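PDB 3N6X: putative glutathionylspermidine synthase from Methylobacillus flagellatus, which is of unproven function but probably acts as an ATP-dependent ligase with a circularly permuted ATP-grasp fold, perhaps joining glutathione to spermidine. Local coordinates for residues Asp73-Ile78 and Pro415-Thr420; Asp148-Gly153 and Pro407-Ser412; Asp156-Glu161 and Ser342-Tyr347; Asp320-Ile325 and Gln348-Asp353. All blocks are in the same frame, centred on the assembly; numbering follows the deposited sequence.

Overall arrangement
Contacts 1, 2 and 3 reach the same large mixed sheet, while contact 4 lies at the surface, outside that sheet, but touches contact 3. Contacts 2 and 3 are close neighbours, their centres about 8 Å apart, because strands 144-151 and 157-163 pair side by side; contact 1 lies about 18 Å from contact 2, centre to centre, and meets it through Arg77. Contact 4, centred about 14 Å from contact 3, is joined to it by Tyr324. Contacts 1 and 4 are about 36 Å apart between centres. A glycerol, probably from the crystallisation liquor, lies about 3 Å from the Ser342 side chain in contact 3.

Contact 1: residues Asp73-Ile78 and Pro415-Thr420; sequences DVVPRI and PTLVET
Leu417 and Asp73 make the one hydrogen bond between the two segments: Leu417 N gives its hydrogen to Asp73 OD1 over 3.1 Å. The donor comes to the syn side of that oxygen, 17° out of the carboxylate plane. A chi1 of -172° sets Asp73 CG anti to the backbone N, on the way to strand 415-418, and the methyl Thr416 CG2 lies 3.3 Å from Asp73 OD1. Beside this, Val75 CB lies 3.3 Å from the carbonyl oxygen Pro415 O. The apolar contacts come next: Val75 CG1 lies 4.2 Å from Pro415 CB, the two side chains crossing at about a right angle, and Leu417 CD1 touches two valines, at 3.8 Å from Val74 CG2 and 4.2 Å from Val75 CG2.

In the second shell, Asp73 OD2 forms a salt bridge with Lys467 and takes a weak bond from Val75 N. The same Lys467 NZ bonds Val75 O and Pro415 O, so one ammonium joins both segments. Glu45, a like charge, lies close to Asp73 OD1, and the Lys467 salt bridge probably eases the repulsion. An alanine at Asp73 would probably leave Leu417 N without its acceptor and Lys467 without its carboxylate mate. Around this, strand 413-418 pairs with strand 423-435, the segment 73-78 leads into strand 77-79 alongside strand 464-471, and helix 25-33 lays Tyr27 against Val75 and Pro76.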
# COMPACT_ATOMS: atom_id res chain seq x y z
N ASP A 73 8.87 -7.13 -15.11
CA ASP A 73 8.51 -8.34 -15.84
C ASP A 73 7.33 -8.02 -16.75
O ASP A 73 6.38 -7.34 -16.33
CB ASP A 73 8.17 -9.48 -14.88
CG ASP A 73 7.97 -10.81 -15.57
OD1 ASP A 73 8.97 -11.39 -16.05
OD2 ASP A 73 6.82 -11.31 -15.57
N VAL A 74 7.39 -8.49 -18.02
CA VAL A 74 6.37 -8.18 -19.04
C VAL A 74 5.14 -9.08 -19.01
O VAL A 74 4.21 -8.86 -19.80
CB VAL A 74 6.97 -8.01 -20.47
CG1 VAL A 74 8.05 -6.92 -20.48
CG2 VAL A 74 7.52 -9.33 -21.00
N VAL A 75 5.11 -10.08 -18.12
CA VAL A 75 3.92 -10.94 -18.00
C VAL A 75 2.96 -10.29 -17.00
O VAL A 75 3.31 -10.14 -15.82
CB VAL A 75 4.25 -12.40 -17.62
CG1 VAL A 75 3.01 -13.29 -17.75
CG2 VAL A 75 5.40 -12.95 -18.47
N PRO A 76 1.79 -9.78 -17.46
CA PRO A 76 0.89 -9.08 -16.53
C PRO A 76 0.23 -10.01 -15.53
O PRO A 76 0.06 -11.21 -15.78
CB PRO A 76 -0.14 -8.43 -17.46
CG PRO A 76 -0.18 -9.33 -18.65
CD PRO A 76 1.22 -9.82 -18.83
N ARG A 77 -0.18 -9.44 -14.40
CA ARG A 77 -0.97 -10.13 -13.40
C ARG A 77 -2.42 -9.83 -13.79
O ARG A 77 -2.86 -8.69 -13.67
CB ARG A 77 -0.62 -9.58 -12.00
CG ARG A 77 -1.50 -10.08 -10.89
CD ARG A 77 -1.02 -11.41 -10.37
NE ARG A 77 -1.88 -11.93 -9.31
CZ ARG A 77 -1.78 -11.59 -8.03
NH1 ARG A 77 -0.86 -10.70 -7.64
NH2 ARG A 77 -2.59 -12.11 -7.13
N ILE A 78 -3.11 -10.81 -14.39
CA ILE A 78 -4.48 -10.58 -14.88
C ILE A 78 -5.52 -11.03 -13.88
O ILE A 78 -5.44 -12.14 -13.39
CB ILE A 78 -4.72 -11.20 -16.30
CG1 ILE A 78 -3.52 -10.93 -17.25
CG2 ILE A 78 -6.04 -10.69 -16.91
CD1 ILE A 78 -3.56 -11.71 -18.58
N PRO A 415 3.18 -16.47 -13.73
CA PRO A 415 4.22 -16.76 -14.74
C PRO A 415 5.15 -15.60 -14.94
O PRO A 415 4.71 -14.47 -15.08
CB PRO A 415 3.41 -17.06 -15.99
CG PRO A 415 2.12 -17.53 -15.48
CD PRO A 415 1.83 -16.72 -14.27
N THR A 416 6.44 -15.86 -14.80
CA THR A 416 7.47 -14.84 -14.84
C THR A 416 8.61 -15.34 -15.69
O THR A 416 8.97 -16.52 -15.61
CB THR A 416 7.92 -14.53 -13.39
OG1 THR A 416 6.77 -14.41 -12.55
CG2 THR A 416 8.77 -13.27 -13.29
N LEU A 417 9.18 -14.46 -16.52
CA LEU A 417 10.30 -14.82 -17.37
C LEU A 417 11.59 -14.92 -16.57
O LEU A 417 12.09 -13.91 -16.06
CB LEU A 417 10.44 -13.84 -18.55
CG LEU A 417 9.42 -14.01 -19.67
CD1 LEU A 417 9.12 -12.70 -20.33
CD2 LEU A 417 9.89 -15.03 -20.69
N VAL A 418 12.10 -16.15 -16.41
CA VAL A 418 13.34 -16.46 -15.68
C VAL A 418 14.39 -17.07 -16.66
O VAL A 418 14.10 -17.22 -17.85
CB VAL A 418 13.08 -17.36 -14.44
CG1 VAL A 418 12.16 -16.67 -13.44
CG2 VAL A 418 12.53 -18.72 -14.84
N GLU A 419 15.61 -17.38 -16.15
CA GLU A 419 16.71 -17.95 -16.96
C GLU A 419 16.30 -19.19 -17.78
O GLU A 419 16.58 -19.25 -18.98
CB GLU A 419 17.93 -18.26 -16.07
N THR A 420 15.59 -20.15 -17.14
CA THR A 420 15.13 -21.40 -17.79
C THR A 420 13.93 -21.19 -18.75
O THR A 420 13.65 -22.05 -19.59
CB THR A 420 14.84 -22.49 -16.73
OG1 THR A 420 13.93 -21.98 -15.76
CG2 THR A 420 16.11 -23.00 -16.06

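Contact 2: residues Asp148-Gly153 and Pro407-Ser412; sequences DLVRTG and PTLALS
The loop between strands 403-407 and 413-418 meets strand 144-151 and the residues that follow it here, with Ser412 joined to Arg151. Ser412 N donates to Arg151 O over 2.7 Å, almost in line with the carbonyl bond, though the N-H...O angle is only 138°. On the same two residues a water accepts from Arg151 N and donates to Ser412 OG, and Ser412 OG is also bonded to Glu12. Ser412 OG comes 3.4 Å from Arg151 CB.

Before Ser412 the loop bends through an inverse gamma turn centred on Ala410, closed by a weak bond from Leu411 N to Leu409 O. The turn presents Ala410 O to Thr152, whose CG2 lies 3.4 Å away and whose CA-H points at the same oxygen. Leu411 carries CG anti to its backbone N (chi1 -172°), and its CD1 comes back to pack 3.5 Å from Val150 CB, the two side chains crossing at about a right angle. Leu409 CD1 adds a looser contact, 4.3 Å from Val150 CG2. Arg151 is extended from CG to NE and leads away from the loop; its NE donates to Gly153 O at 2.8 Å, while its terminal nitrogens form salt bridges with Glu12 and Glu83.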
# COMPACT_ATOMS: atom_id res chain seq x y z
N ASP A 148 -2.07 -4.43 1.37
CA ASP A 148 -1.21 -5.46 0.80
C ASP A 148 -1.91 -6.83 0.82
O ASP A 148 -2.29 -7.32 1.89
CB ASP A 148 0.18 -5.48 1.49
CG ASP A 148 0.98 -4.20 1.27
OD1 ASP A 148 1.06 -3.74 0.11
OD2 ASP A 148 1.51 -3.64 2.27
N LEU A 149 -2.14 -7.40 -0.36
CA LEU A 149 -2.89 -8.64 -0.52
C LEU A 149 -2.07 -9.74 -1.12
O LEU A 149 -1.26 -9.50 -2.01
CB LEU A 149 -4.13 -8.42 -1.42
CG LEU A 149 -5.13 -7.41 -0.94
CD1 LEU A 149 -5.97 -6.91 -2.09
CD2 LEU A 149 -6.02 -8.00 0.13
N VAL A 150 -2.36 -10.98 -0.70
CA VAL A 150 -1.73 -12.18 -1.25
C VAL A 150 -2.82 -13.19 -1.59
O VAL A 150 -3.89 -13.17 -0.98
CB VAL A 150 -0.63 -12.80 -0.34
CG1 VAL A 150 0.55 -11.84 -0.18
CG2 VAL A 150 -1.19 -13.23 1.02
N ARG A 151 -2.57 -14.02 -2.59
CA ARG A 151 -3.53 -15.03 -3.05
C ARG A 151 -3.02 -16.44 -2.71
O ARG A 151 -1.83 -16.69 -2.82
CB ARG A 151 -3.74 -14.88 -4.55
CG ARG A 151 -4.95 -15.60 -5.08
CD ARG A 151 -5.05 -15.46 -6.58
NE ARG A 151 -6.32 -15.99 -7.08
CZ ARG A 151 -6.83 -15.68 -8.27
NH1 ARG A 151 -6.19 -14.84 -9.08
NH2 ARG A 151 -7.99 -16.19 -8.65
N THR A 152 -3.91 -17.33 -2.26
CA THR A 152 -3.51 -18.71 -1.97
C THR A 152 -4.30 -19.72 -2.82
O THR A 152 -3.85 -20.85 -3.02
CB THR A 152 -3.57 -19.03 -0.46
OG1 THR A 152 -4.87 -18.72 0.05
CG2 THR A 152 -2.50 -18.29 0.34
N GLY A 153 -5.46 -19.29 -3.33
CA GLY A 153 -6.33 -20.12 -4.16
C GLY A 153 -7.10 -19.34 -5.21
O GLY A 153 -6.80 -18.16 -5.46
N PRO A 407 2.34 -17.66 9.92
CA PRO A 407 2.56 -18.99 9.32
C PRO A 407 2.99 -18.84 7.85
O PRO A 407 2.63 -17.85 7.21
CB PRO A 407 1.19 -19.66 9.44
CG PRO A 407 0.22 -18.53 9.48
CD PRO A 407 0.91 -17.42 10.20
N THR A 408 3.81 -19.78 7.34
CA THR A 408 4.26 -19.73 5.94
C THR A 408 3.08 -20.06 5.03
O THR A 408 2.53 -21.16 5.11
CB THR A 408 5.50 -20.63 5.72
OG1 THR A 408 6.53 -20.26 6.64
CG2 THR A 408 6.05 -20.53 4.28
N LEU A 409 2.62 -19.06 4.27
CA LEU A 409 1.44 -19.19 3.42
C LEU A 409 1.78 -19.72 2.05
O LEU A 409 2.86 -19.41 1.51
CB LEU A 409 0.73 -17.82 3.28
CG LEU A 409 0.14 -17.20 4.55
CD1 LEU A 409 -0.17 -15.74 4.33
CD2 LEU A 409 -1.10 -17.94 5.00
N ALA A 410 0.84 -20.47 1.43
CA ALA A 410 0.99 -20.98 0.07
C ALA A 410 0.80 -19.82 -0.95
O ALA A 410 -0.19 -19.79 -1.69
CB ALA A 410 -0.02 -22.10 -0.19
N LEU A 411 1.76 -18.85 -0.94
CA LEU A 411 1.75 -17.65 -1.78
C LEU A 411 1.59 -17.99 -3.26
O LEU A 411 2.38 -18.78 -3.79
CB LEU A 411 3.04 -16.81 -1.54
CG LEU A 411 3.10 -15.41 -2.20
CD1 LEU A 411 1.81 -14.68 -2.03
CD2 LEU A 411 4.23 -14.58 -1.63
N SER A 412 0.57 -17.41 -3.93
CA SER A 412 0.31 -17.69 -5.34
C SER A 412 1.45 -17.27 -6.25
O SER A 412 2.15 -16.29 -5.96
CB SER A 412 -1.01 -17.07 -5.81
OG SER A 412 -0.87 -15.71 -6.20
O HOH W 1 -0.46 -13.63 -4.28

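Contact 3: residues Asp156-Glu161 and Ser342-Tyr347; sequences DFYVLE and SNVPTY
Ser342 O is approached by two groups of strand 157-161. Val159 N donates to it over 2.9 Å with an N-H...O angle of 159°, the donor tilted 19° from the carbonyl plane, and the CA-H of Tyr158 makes a CH...O contact, with Tyr158 CA 3.3 Å from the same oxygen. This is a parallel beta bridge in which Tyr158 pairs with Ser342 and their side chains lie on one face of the sheet.

Chi1 of -67° sets Tyr158 CG beside the backbone N, and the ring beyond it runs beside the partner chain: its CD1 is 3.8 Å from Ser342 CB, and Asn343 O lies at the ring edge, near its plane, 3.6 Å from Tyr158 CD1. The Val344 methyl CG2 serves two partners, 3.7 Å from both Tyr158 CB and Leu160 CD2. An alanine at Tyr158 would probably open a gap beside Ser342 CB and leave Asn343 O without the ring edge it now meets.

Tyr324 OH links the segments from outside, bonding both Val159 O and Val344 N, and Asn343 is bonded to Tyr324 O through ND2 and to Arg94 through OD1. With one backbone hydrogen bond between the two segments, the short strand 342-343 is probably held by the outside bonds of Tyr324 and Arg94 and by Val344 packing as well as by sheet pairing.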
# COMPACT_ATOMS: atom_id res chain seq x y z
N ASP A 156 -9.30 -17.34 -2.77
CA ASP A 156 -8.65 -17.13 -1.46
C ASP A 156 -7.66 -15.95 -1.47
O ASP A 156 -6.63 -16.01 -2.15
CB ASP A 156 -7.98 -18.42 -0.96
CG ASP A 156 -8.93 -19.60 -0.83
OD1 ASP A 156 -9.69 -19.64 0.16
OD2 ASP A 156 -8.91 -20.48 -1.72
N PHE A 157 -7.98 -14.88 -0.71
CA PHE A 157 -7.13 -13.69 -0.59
C PHE A 157 -6.93 -13.30 0.86
O PHE A 157 -7.89 -13.29 1.64
CB PHE A 157 -7.73 -12.51 -1.37
CG PHE A 157 -7.49 -12.55 -2.85
CD1 PHE A 157 -6.34 -12.00 -3.40
CD2 PHE A 157 -8.42 -13.13 -3.71
CE1 PHE A 157 -6.11 -12.03 -4.78
CE2 PHE A 157 -8.19 -13.17 -5.09
CZ PHE A 157 -7.04 -12.62 -5.62
N TYR A 158 -5.69 -12.92 1.23
CA TYR A 158 -5.36 -12.49 2.59
C TYR A 158 -4.78 -11.09 2.63
O TYR A 158 -3.89 -10.77 1.84
CB TYR A 158 -4.35 -13.45 3.23
CG TYR A 158 -4.89 -14.83 3.49
CD1 TYR A 158 -5.49 -15.15 4.71
CD2 TYR A 158 -4.72 -15.85 2.56
CE1 TYR A 158 -5.96 -16.43 4.97
CE2 TYR A 158 -5.21 -17.13 2.80
CZ TYR A 158 -5.81 -17.43 4.01
OH TYR A 158 -6.27 -18.70 4.24
N VAL A 159 -5.21 -10.26 3.60
CA VAL A 159 -4.61 -8.93 3.80
C VAL A 159 -3.37 -9.11 4.67
O VAL A 159 -3.50 -9.53 5.82
CB VAL A 159 -5.59 -7.90 4.43
CG1 VAL A 159 -4.88 -6.57 4.68
CG2 VAL A 159 -6.83 -7.71 3.56
N LEU A 160 -2.19 -8.83 4.14
CA LEU A 160 -0.95 -8.95 4.92
C LEU A 160 -0.75 -7.77 5.86
O LEU A 160 -0.18 -7.93 6.94
CB LEU A 160 0.27 -9.04 3.98
CG LEU A 160 0.66 -10.41 3.44
CD1 LEU A 160 2.06 -10.36 2.90
CD2 LEU A 160 0.60 -11.47 4.50
N GLU A 161 -1.14 -6.56 5.40
CA GLU A 161 -0.85 -5.32 6.11
C GLU A 161 -1.70 -4.18 5.58
O GLU A 161 -2.05 -4.19 4.40
CB GLU A 161 0.65 -4.96 5.90
CG GLU A 161 1.21 -3.93 6.85
CD GLU A 161 2.70 -3.69 6.69
OE1 GLU A 161 3.25 -4.02 5.62
OE2 GLU A 161 3.32 -3.16 7.65
N SER A 342 -9.64 -11.93 4.64
CA SER A 342 -9.12 -12.46 5.89
C SER A 342 -7.81 -11.87 6.27
O SER A 342 -6.94 -11.67 5.42
CB SER A 342 -8.97 -13.98 5.83
OG SER A 342 -10.23 -14.62 5.96
N ASN A 343 -7.61 -11.70 7.59
CA ASN A 343 -6.34 -11.35 8.17
C ASN A 343 -5.46 -12.60 8.15
O ASN A 343 -5.96 -13.72 7.97
CB ASN A 343 -6.54 -10.92 9.63
CG ASN A 343 -6.45 -9.43 9.88
OD1 ASN A 343 -6.72 -8.60 9.00
ND2 ASN A 343 -6.11 -9.07 11.10
N VAL A 344 -4.17 -12.43 8.37
CA VAL A 344 -3.25 -13.55 8.49
C VAL A 344 -2.97 -13.71 10.00
O VAL A 344 -2.72 -12.69 10.65
CB VAL A 344 -1.94 -13.27 7.68
CG1 VAL A 344 -0.91 -14.38 7.88
CG2 VAL A 344 -2.24 -13.08 6.21
N PRO A 345 -3.03 -14.93 10.60
CA PRO A 345 -2.67 -15.05 12.03
C PRO A 345 -1.27 -14.49 12.25
O PRO A 345 -0.35 -14.80 11.48
CB PRO A 345 -2.74 -16.57 12.29
CG PRO A 345 -3.62 -17.10 11.20
CD PRO A 345 -3.33 -16.25 10.01
N THR A 346 -1.15 -13.51 13.15
CA THR A 346 0.11 -12.80 13.33
C THR A 346 0.53 -12.81 14.77
O THR A 346 -0.26 -12.47 15.65
CB THR A 346 0.03 -11.38 12.75
OG1 THR A 346 -0.51 -11.46 11.44
CG2 THR A 346 1.40 -10.70 12.67
N TYR A 347 1.79 -13.18 15.01
CA TYR A 347 2.36 -13.22 16.35
C TYR A 347 3.16 -11.96 16.58
O TYR A 347 3.93 -11.58 15.71
CB TYR A 347 3.28 -14.45 16.50
CG TYR A 347 2.55 -15.76 16.30
CD1 TYR A 347 1.89 -16.39 17.35
CD2 TYR A 347 2.54 -16.39 15.05
CE1 TYR A 347 1.25 -17.62 17.18
CE2 TYR A 347 1.89 -17.62 14.87
CZ TYR A 347 1.23 -18.21 15.93
OH TYR A 347 0.52 -19.38 15.75

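Contact 4: residues Asp320-Ile325 and Gln348-Asp353; sequences DKDTYI and QLSKAD
An Asx turn and a type I beta turn face each other in this surface contact, with Asp322 meeting Gln348. Asp320 OD2 takes the hydrogen of Asp322 N at 2.9 Å, and the second turn runs from Gln348 to Lys351, the N-cap residue of helix 352-360. Asp322 OD1 lies 3.3 Å from Gln348 CG; the two side chains run antiparallel alongside one another, with carboxylate and amide planes 86° apart. Within the same segment, Lys321 NZ forms a salt bridge to Asp322 OD1 at 3.1 Å, coming from above the carboxylate plane.

Lys351 NZ donates to Gln348 OE1 over 2.8 Å and meets Ile325 tip to tip, 3.7 Å from Ile325 CD1. Bent at chi2 (78°), Gln348 brings CD near Ile325 CG2, a methyl 3.5 Å from Gln348 NE2, which weakly bonds Thr346 O. Three waters join the segments: one between Asp322 O and Lys351 NZ, one between Asp322 OD2 and Ser350 OG, one between Lys321 NZ and Ser350 N.

The segment 320-325 lies between helices 316-319 and 327-335, while 348-353 carries strand 347-348 into helix 352-360, with Leu349 packed on that helix and on strand 403-407.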
# COMPACT_ATOMS: atom_id res chain seq x y z
N ASP A 320 -0.73 0.20 12.86
CA ASP A 320 0.33 -0.33 13.71
C ASP A 320 0.18 -1.87 13.85
O ASP A 320 -0.94 -2.38 13.90
CB ASP A 320 0.28 0.31 15.11
CG ASP A 320 1.43 -0.14 16.00
OD1 ASP A 320 2.54 0.43 15.86
OD2 ASP A 320 1.24 -1.10 16.77
N LYS A 321 1.31 -2.58 13.91
CA LYS A 321 1.35 -4.05 14.00
C LYS A 321 0.48 -4.61 15.15
O LYS A 321 -0.13 -5.67 14.98
CB LYS A 321 2.81 -4.56 14.06
CG LYS A 321 3.34 -4.94 15.46
CD LYS A 321 4.06 -3.79 16.16
CE LYS A 321 5.16 -4.29 17.08
NZ LYS A 321 4.63 -5.04 18.25
N ASP A 322 0.35 -3.86 16.27
CA ASP A 322 -0.47 -4.29 17.41
C ASP A 322 -1.97 -4.07 17.22
O ASP A 322 -2.77 -4.67 17.94
CB ASP A 322 0.01 -3.66 18.72
CG ASP A 322 1.37 -4.17 19.19
OD1 ASP A 322 1.67 -5.37 18.96
OD2 ASP A 322 2.10 -3.39 19.82
N THR A 323 -2.36 -3.20 16.27
CA THR A 323 -3.79 -2.94 16.03
C THR A 323 -4.33 -3.84 14.93
O THR A 323 -5.51 -4.17 14.94
CB THR A 323 -4.02 -1.45 15.74
OG1 THR A 323 -3.38 -0.69 16.75
CG2 THR A 323 -5.48 -1.09 15.70
N TYR A 324 -3.45 -4.25 14.00
CA TYR A 324 -3.77 -5.09 12.85
C TYR A 324 -4.66 -6.29 13.21
O TYR A 324 -5.58 -6.63 12.45
CB TYR A 324 -2.45 -5.58 12.18
CG TYR A 324 -2.64 -6.67 11.15
CD1 TYR A 324 -3.05 -6.37 9.85
CD2 TYR A 324 -2.42 -8.01 11.47
CE1 TYR A 324 -3.22 -7.37 8.89
CE2 TYR A 324 -2.61 -9.02 10.53
CZ TYR A 324 -3.00 -8.70 9.24
OH TYR A 324 -3.19 -9.70 8.32
N ILE A 325 -4.41 -6.90 14.37
CA ILE A 325 -5.13 -8.10 14.78
C ILE A 325 -6.61 -7.85 15.13
O ILE A 325 -7.39 -8.80 15.15
CB ILE A 325 -4.35 -8.86 15.89
CG1 ILE A 325 -4.26 -8.02 17.19
CG2 ILE A 325 -2.92 -9.27 15.37
CD1 ILE A 325 -3.81 -8.82 18.44
N GLN A 348 2.97 -11.29 17.72
CA GLN A 348 3.76 -10.10 18.06
C GLN A 348 4.81 -10.51 19.09
O GLN A 348 4.47 -10.79 20.23
CB GLN A 348 2.87 -8.96 18.60
CG GLN A 348 1.92 -8.34 17.55
CD GLN A 348 0.72 -9.22 17.31
OE1 GLN A 348 0.03 -9.66 18.24
NE2 GLN A 348 0.50 -9.60 16.05
N LEU A 349 6.09 -10.60 18.65
CA LEU A 349 7.20 -11.07 19.51
C LEU A 349 7.49 -10.16 20.69
O LEU A 349 8.21 -10.56 21.60
CB LEU A 349 8.46 -11.39 18.68
CG LEU A 349 8.42 -12.72 17.91
CD1 LEU A 349 7.49 -12.65 16.70
CD2 LEU A 349 9.77 -13.11 17.46
N SER A 350 6.81 -9.00 20.75
CA SER A 350 6.83 -8.11 21.92
C SER A 350 6.02 -8.74 23.07
O SER A 350 6.11 -8.27 24.20
CB SER A 350 6.23 -6.76 21.55
OG SER A 350 4.89 -6.89 21.12
N LYS A 351 5.21 -9.79 22.77
CA LYS A 351 4.37 -10.49 23.75
C LYS A 351 5.02 -11.80 24.11
O LYS A 351 5.42 -12.55 23.22
CB LYS A 351 2.95 -10.72 23.18
CG LYS A 351 2.21 -9.42 22.87
CD LYS A 351 0.97 -9.67 22.01
CE LYS A 351 0.40 -8.38 21.46
NZ LYS A 351 -0.82 -8.61 20.64
N ALA A 352 5.17 -12.06 25.43
CA ALA A 352 5.85 -13.24 25.96
C ALA A 352 5.28 -14.56 25.44
O ALA A 352 6.05 -15.45 25.04
CB ALA A 352 5.84 -13.20 27.48
N ASP A 353 3.94 -14.68 25.38
CA ASP A 353 3.28 -15.89 24.87
C ASP A 353 3.61 -16.12 23.41
O ASP A 353 3.84 -17.26 22.99
CB ASP A 353 1.75 -15.80 25.06
CG ASP A 353 1.28 -15.79 26.51
OD1 ASP A 353 2.14 -15.92 27.42
OD2 ASP A 353 0.06 -15.66 26.74
O HOH W 2 6.52 -7.20 18.05
O HOH W 3 -2.17 -6.19 20.10
O HOH W 4 2.66 -5.32 22.30